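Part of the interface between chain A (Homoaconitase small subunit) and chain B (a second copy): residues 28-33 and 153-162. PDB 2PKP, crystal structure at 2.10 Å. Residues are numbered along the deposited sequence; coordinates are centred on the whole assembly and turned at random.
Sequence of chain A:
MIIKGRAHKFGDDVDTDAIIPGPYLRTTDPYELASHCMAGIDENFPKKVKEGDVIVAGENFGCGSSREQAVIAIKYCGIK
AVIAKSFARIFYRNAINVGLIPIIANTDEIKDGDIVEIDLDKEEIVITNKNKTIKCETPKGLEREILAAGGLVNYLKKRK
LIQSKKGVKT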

# COMPACT_ATOMS: atom_id res chain seq x y z
N THR A 28 -3.89 -20.72 8.89
CA THR A 28 -3.50 -19.56 9.68
C THR A 28 -2.95 -18.47 8.78
O THR A 28 -3.39 -17.32 8.83
CB THR A 28 -2.42 -19.92 10.72
OG1 THR A 28 -2.93 -20.89 11.64
CG2 THR A 28 -1.97 -18.68 11.49
N ASP A 29 -1.99 -18.84 7.94
CA ASP A 29 -1.35 -17.91 7.03
C ASP A 29 -2.36 -17.08 6.23
O ASP A 29 -3.20 -17.63 5.52
CB ASP A 29 -0.43 -18.66 6.07
CG ASP A 29 0.58 -17.76 5.40
OD1 ASP A 29 0.15 -16.77 4.76
OD2 ASP A 29 1.79 -18.03 5.50
N PRO A 30 -2.31 -15.75 6.36
CA PRO A 30 -3.23 -14.87 5.64
C PRO A 30 -2.95 -14.94 4.14
O PRO A 30 -3.86 -14.84 3.32
CB PRO A 30 -2.93 -13.50 6.24
CG PRO A 30 -1.48 -13.59 6.56
CD PRO A 30 -1.36 -14.96 7.18
N TYR A 31 -1.68 -15.11 3.80
CA TYR A 31 -1.27 -15.22 2.41
C TYR A 31 -1.85 -16.50 1.82
O TYR A 31 -2.13 -16.57 0.62
CB TYR A 31 0.26 -15.24 2.30
CG TYR A 31 0.90 -13.89 2.50
CD1 TYR A 31 0.71 -12.86 1.57
CD2 TYR A 31 1.70 -13.63 3.61
CE1 TYR A 31 1.30 -11.62 1.74
CE2 TYR A 31 2.29 -12.38 3.80
CZ TYR A 31 2.08 -11.38 2.86
OH TYR A 31 2.65 -10.14 3.03
N GLU A 32 -2.04 -17.50 2.67
CA GLU A 32 -2.61 -18.77 2.25
C GLU A 32 -4.06 -18.51 1.87
O GLU A 32 -4.58 -19.06 0.90
CB GLU A 32 -2.54 -19.79 3.39
CG GLU A 32 -2.81 -21.23 2.98
CD GLU A 32 -1.76 -21.77 2.03
OE1 GLU A 32 -0.55 -21.67 2.35
OE2 GLU A 32 -2.13 -22.30 0.96
N LEU A 33 -4.71 -17.65 2.65
CA LEU A 33 -6.09 -17.28 2.40
C LEU A 33 -6.16 -16.44 1.13
O LEU A 33 -7.02 -16.65 0.28
CB LEU A 33 -6.63 -16.47 3.58
CG LEU A 33 -6.90 -17.24 4.88
CD1 LEU A 33 -7.22 -16.26 6.01
CD2 LEU A 33 -8.05 -18.22 4.66
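Chain B (153-162) VNYLKKRKLI

The aromatic ring of Tyr31(A) is met by two lysine ammonium groups of chain B, one over a face and one at the edge. NZ of Lys158(B) lies over one face, 4.2 Å from the centroid of the Tyr31(A) ring and 15° off its normal, a cation-pi contact in which the positive charge sits against the electron-rich ring. NZ of Lys157(B) instead approaches the ring edge, close to its plane, 3.2 Å from CD2 of Tyr31(A).

Chain B contributes part of a longer helix, with backbone hydrogen bonds such as Lys157(B) N to Val153(B) O, 3.0 Å, and Leu161(B) N to Lys157(B) O, 2.9 Å. Chain A offers the first turn of a helix that starts at Pro30(A). Asp29(A) caps it: its OD1 accepts from Glu32(A) N at 3.1 Å and, weakly, from Tyr31(A) N at 2.7 Å. The backbones stay well apart, with CA of Tyr31(A) 9.3 Å from CA of Lys158(B) and then CA of Glu32(A) 9.5 Å from CA of Leu161(B), a register that advances the same way in both chains, so long side chains must span the gap.

Asn154(B), Lys157(B) and Leu161(B), spaced three and four residues apart, all direct their CA-to-CB bonds toward chain A, as helical periodicity allows. Lys158(B) starts sideways, but its long, flexible chain brings its end nearer. Lys157(B), p at chi1 and then t from chi2 to chi4, also places its NZ 4.2 Å from OD2 of Asp29(A), beyond a salt bridge but near enough for favourable electrostatics. At the far end of the tyrosine, OH of Tyr31(A) comes within 3.0 Å of ND2 of Asn154(B), a polar neighbour suited to a phenol tip. Toward the later end of the chain B stretch, Glu32(A) starts sideways but its end comes nearer, and CD1 of Leu161(B) lies 3.8 Å from OE1 of Glu32(A), a van der Waals contact that gives the carboxylate no charge partner. The two stretches bury 244 Å² between them, both sides summed, and Tyr31(A) has the largest covered area.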

# COMPACT_ATOMS: atom_id res chain seq x y z
N VAL B 153 11.60 -11.71 4.28
CA VAL B 153 10.85 -12.69 5.06
C VAL B 153 9.80 -13.40 4.20
O VAL B 153 9.81 -14.63 4.10
CB VAL B 153 10.16 -12.03 6.27
CG1 VAL B 153 9.30 -13.05 7.01
CG2 VAL B 153 11.21 -11.45 7.21
N ASN B 154 8.90 -12.63 3.59
CA ASN B 154 7.87 -13.22 2.75
C ASN B 154 8.47 -14.06 1.63
O ASN B 154 8.00 -15.16 1.35
CB ASN B 154 6.98 -12.14 2.14
CG ASN B 154 6.12 -11.45 3.17
OD1 ASN B 154 5.86 -12.01 4.24
ND2 ASN B 154 5.66 -10.25 2.85
N TYR B 155 9.50 -13.52 0.99
CA TYR B 155 10.16 -14.24 -0.09
C TYR B 155 10.56 -15.63 0.38
O TYR B 155 10.31 -16.62 -0.30
CB TYR B 155 11.40 -13.47 -0.55
CG TYR B 155 12.24 -14.22 -1.56
CD1 TYR B 155 11.89 -14.24 -2.91
CD2 TYR B 155 13.38 -14.92 -1.16
CE1 TYR B 155 12.66 -14.95 -3.84
CE2 TYR B 155 14.15 -15.63 -2.08
CZ TYR B 155 13.79 -15.64 -3.42
OH TYR B 155 14.55 -16.35 -4.31
N LEU B 156 11.17 -15.69 1.56
CA LEU B 156 11.62 -16.96 2.12
C LEU B 156 10.51 -17.93 2.50
O LEU B 156 10.65 -19.14 2.32
CB LEU B 156 12.52 -16.72 3.33
CG LEU B 156 13.86 -16.05 3.01
CD1 LEU B 156 14.64 -15.84 4.28
CD2 LEU B 156 14.64 -16.91 2.03
N LYS B 157 9.40 -17.42 3.02
CA LYS B 157 8.32 -18.32 3.40
C LYS B 157 7.57 -18.81 2.16
O LYS B 157 6.92 -19.85 2.20
CB LYS B 157 7.37 -17.68 4.41
CG LYS B 157 6.55 -16.51 3.92
CD LYS B 157 5.64 -16.05 5.06
CE LYS B 157 4.77 -14.87 4.67
NZ LYS B 157 3.91 -14.44 5.81
N LYS B 158 7.67 -18.06 1.07
CA LYS B 158 7.03 -18.48 -0.17
C LYS B 158 7.91 -19.56 -0.78
O LYS B 158 7.42 -20.45 -1.48
CB LYS B 158 6.89 -17.29 -1.13
CG LYS B 158 5.70 -16.39 -0.82
CD LYS B 158 5.57 -15.25 -1.84
CE LYS B 158 4.28 -14.46 -1.63
NZ LYS B 158 4.15 -13.90 -0.26
N ARG B 159 9.21 -19.49 -0.49
CA ARG B 159 10.16 -20.47 -1.00
C ARG B 159 9.95 -21.78 -0.24
O ARG B 159 10.05 -22.87 -0.81
CB ARG B 159 11.59 -19.97 -0.78
CG ARG B 159 12.63 -20.67 -1.65
CD ARG B 159 14.04 -20.13 -1.40
NE ARG B 159 14.59 -20.58 -0.12
CZ ARG B 159 15.79 -20.23 0.33
NH1 ARG B 159 16.57 -19.42 -0.37
NH2 ARG B 159 16.21 -20.70 1.50
N LYS B 160 9.66 -21.67 1.05
CA LYS B 160 9.42 -22.85 1.88
C LYS B 160 8.08 -23.46 1.50
O LYS B 160 7.97 -24.67 1.33
CB LYS B 160 9.41 -22.48 3.37
CG LYS B 160 10.75 -22.01 3.92
CD LYS B 160 10.64 -21.66 5.40
CE LYS B 160 11.95 -21.11 5.96
NZ LYS B 160 13.06 -22.11 5.91
N LEU B 161 7.06 -22.61 1.38
CA LEU B 161 5.72 -23.06 1.01
C LEU B 161 5.77 -23.94 -0.23
O LEU B 161 5.16 -25.01 -0.27
CB LEU B 161 4.81 -21.86 0.75
CG LEU B 161 3.42 -22.17 0.19
CD1 LEU B 161 2.69 -23.12 1.12
CD2 LEU B 161 2.65 -20.88 0.03
N ILE B 162 6.51 -23.49 -1.24
CA ILE B 162 6.65 -24.25 -2.47
C ILE B 162 7.29 -25.60 -2.16
O ILE B 162 6.84 -26.64 -2.64
CB ILE B 162 7.54 -23.50 -3.49
CG1 ILE B 162 6.89 -22.17 -3.87
CG2 ILE B 162 7.75 -24.35 -4.74
CD1 ILE B 162 7.75 -21.32 -4.79